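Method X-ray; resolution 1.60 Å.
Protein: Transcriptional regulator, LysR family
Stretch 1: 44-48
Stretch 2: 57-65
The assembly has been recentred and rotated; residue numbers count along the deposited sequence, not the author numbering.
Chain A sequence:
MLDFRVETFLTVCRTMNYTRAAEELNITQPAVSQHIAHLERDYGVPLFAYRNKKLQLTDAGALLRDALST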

# COMPACT_ATOMS: atom_id res chain seq x y z
N GLY A 44 5.34 -2.12 8.56
CA GLY A 44 4.73 -1.65 9.78
C GLY A 44 3.24 -1.53 9.75
O GLY A 44 2.65 -0.81 10.57
N VAL A 45 2.59 -2.23 8.83
CA VAL A 45 1.12 -2.19 8.73
C VAL A 45 0.60 -3.61 8.56
O VAL A 45 1.25 -4.44 7.87
N PRO A 46 -0.55 -3.93 9.15
CA PRO A 46 -1.13 -5.23 8.96
C PRO A 46 -1.83 -5.29 7.59
O PRO A 46 -2.39 -4.28 7.15
N LEU A 47 -1.81 -6.46 6.99
CA LEU A 47 -2.44 -6.67 5.68
C LEU A 47 -3.72 -7.48 5.80
O LEU A 47 -4.60 -7.42 4.93
N PHE A 48 -3.81 -8.29 6.82
CA PHE A 48 -4.98 -9.12 7.11
C PHE A 48 -5.29 -9.08 8.58
O PHE A 48 -4.42 -8.75 9.38
N LEU A 57 -9.35 -8.41 4.76
CA LEU A 57 -8.28 -7.68 4.14
C LEU A 57 -8.32 -6.30 4.78
O LEU A 57 -9.37 -5.62 4.79
N THR A 58 -7.21 -5.86 5.35
CA THR A 58 -7.15 -4.54 5.94
C THR A 58 -7.13 -3.39 4.92
O THR A 58 -7.07 -3.62 3.71
N ASP A 59 -7.24 -2.15 5.40
CA ASP A 59 -7.14 -1.00 4.52
C ASP A 59 -5.80 -1.01 3.78
O ASP A 59 -5.77 -0.77 2.59
N ALA A 60 -4.70 -1.30 4.46
CA ALA A 60 -3.38 -1.38 3.79
C ALA A 60 -3.33 -2.54 2.80
O ALA A 60 -2.71 -2.43 1.72
N GLY A 61 -3.98 -3.65 3.14
CA GLY A 61 -4.09 -4.82 2.25
C GLY A 61 -4.76 -4.43 0.94
O GLY A 61 -4.33 -4.80 -0.13
N ALA A 62 -5.86 -3.67 1.02
CA ALA A 62 -6.55 -3.23 -0.19
C ALA A 62 -5.71 -2.26 -1.03
O ALA A 62 -5.76 -2.29 -2.27
N LEU A 63 -4.90 -1.40 -0.40
CA LEU A 63 -4.08 -0.46 -1.07
C LEU A 63 -2.98 -1.25 -1.80
O LEU A 63 -2.73 -1.01 -2.98
N LEU A 64 -2.42 -2.23 -1.11
CA LEU A 64 -1.37 -3.08 -1.72
C LEU A 64 -1.95 -3.83 -2.93
O LEU A 64 -1.33 -3.88 -4.01
N ARG A 65 -3.12 -4.44 -2.73
CA ARG A 65 -3.79 -5.17 -3.82
C ARG A 65 -3.93 -4.31 -5.04
O ARG A 65 -3.55 -4.71 -6.14

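The most unusual feature of this contact is the double role of the T58 hydroxyl, which serves the helix and the neighbouring stretch at once. T58 sits at the N-cap position, right before the helix that begins at D59, and its OG1 accepts a capping hydrogen bond from G61 N at 3.0 Å, with an N-H...acceptor angle of 157°. T58 OG1 also donates to P46 O at 2.7 Å, so the cap is itself tied to the facing backbone. A chi1 of 69° (p) places OG1 for both bonds, and the CA-to-CB bond of T58 points toward stretch 1. Its backbone adds a third link: T58 N donates to L47 O at 3.1 Å and 165°, a nearly straight bond. The methyl is also engaged, T58 CG2 lying 3.6 Å from F48 N and 4.2 Å from P46 CG.

Close approach of the backbones depends on G61. G61 CA lies 4.2 Å from L47 CA and 3.8 Å from L47 O. A CB built at ideal geometry on G61 would fall 2.5 Å from L47 O, a clash, so the absence of a side chain leaves room for that carbonyl.

Apolar packing continues along the helix. A60 points toward stretch 1, its CB 3.6 Å from P46 O and 3.8 Å from V45 CG2; V45 also points toward its partner, with chi1 at -67° (m). L47 reaches the helix differently. Its CA-to-CB bond points away, yet chi1 of -67° (m) and chi2 of 171° (t) bring the end of the side chain nearer, and L47 CD2 lies 4.3 Å from A60 CB and 4.0 Å from L64 CD2. L64, one helical turn beyond A60, points toward stretch 1 with a t, p rotamer (-178°, 55°). L47 has the largest area covered by the opposing stretch, 83 Å².

At the other end, F48 and L57 form an antiparallel, non-hydrogen-bonded bridge pair with CA atoms 4.7 Å apart. Their side chains share one face of the sheet, and their ends draw closer: L57 CD1 comes 3.5 Å from F48 CE1, meeting the ring obliquely, and 3.6 Å from L47 O. The rotamers are m for F48 (chi1 -61°, chi2 -81°) and t, p for L57 (-176°, 73°).

D59 and A62 point away from stretch 1 and make no contact with it. In all, 362 Å² is buried, counting both sides, and the direct hydrogen bonds across the contact both originate from T58.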

# COMPACT_ATOMS: atom_id res chain seq x y z
CB VAL A 45 0.63 -1.31 7.56
CG1 VAL A 45 0.96 0.16 7.81
CG2 VAL A 45 1.20 -1.77 6.23
CB PRO A 46 -2.21 -5.30 10.03
CG PRO A 46 -2.69 -3.90 10.11
CD PRO A 46 -1.48 -3.04 9.89
CB LEU A 47 -1.43 -7.37 4.77
CG LEU A 47 -0.23 -6.52 4.43
CD1 LEU A 47 0.80 -7.40 3.70
CD2 LEU A 47 -0.49 -5.24 3.63
CB PHE A 48 -4.73 -10.57 6.73
CG PHE A 48 -4.45 -10.77 5.26
CD1 PHE A 48 -5.47 -10.81 4.35
CD2 PHE A 48 -3.14 -10.88 4.82
CE1 PHE A 48 -5.20 -10.96 3.02
CE2 PHE A 48 -2.86 -11.07 3.48
CZ PHE A 48 -3.90 -11.08 2.57
CB LEU A 57 -8.49 -7.57 2.64
CG LEU A 57 -7.40 -6.90 1.86
CD1 LEU A 57 -6.17 -7.82 1.77
CD2 LEU A 57 -7.88 -6.60 0.45
CB THR A 58 -5.91 -4.38 6.82
OG1 THR A 58 -4.76 -4.37 5.95
CG2 THR A 58 -5.81 -5.46 7.80
CB ASP A 59 -7.31 0.30 5.29
CG ASP A 59 -8.74 0.50 5.80
OD1 ASP A 59 -9.67 -0.16 5.31
OD2 ASP A 59 -8.91 1.35 6.68
CB ALA A 60 -2.27 -1.55 4.81
CB ALA A 62 -7.89 -2.61 0.22
CB LEU A 63 -3.46 0.50 -0.05
CG LEU A 63 -2.51 1.58 -0.58
CD1 LEU A 63 -3.19 2.61 -1.43
CD2 LEU A 63 -1.74 2.22 0.58
CB LEU A 64 -0.79 -4.07 -0.70
CG LEU A 64 0.35 -4.98 -1.22
CD1 LEU A 64 1.49 -4.19 -1.82
CD2 LEU A 64 0.83 -5.86 -0.09
CB ARG A 65 -5.19 -5.65 -3.38
CG ARG A 65 -6.02 -6.35 -4.49
CD ARG A 65 -7.48 -6.37 -4.07
NE ARG A 65 -7.95 -5.03 -3.99
CZ ARG A 65 -8.90 -4.57 -3.18
NH1 ARG A 65 -9.19 -3.29 -3.21
NH2 ARG A 65 -9.47 -5.35 -2.28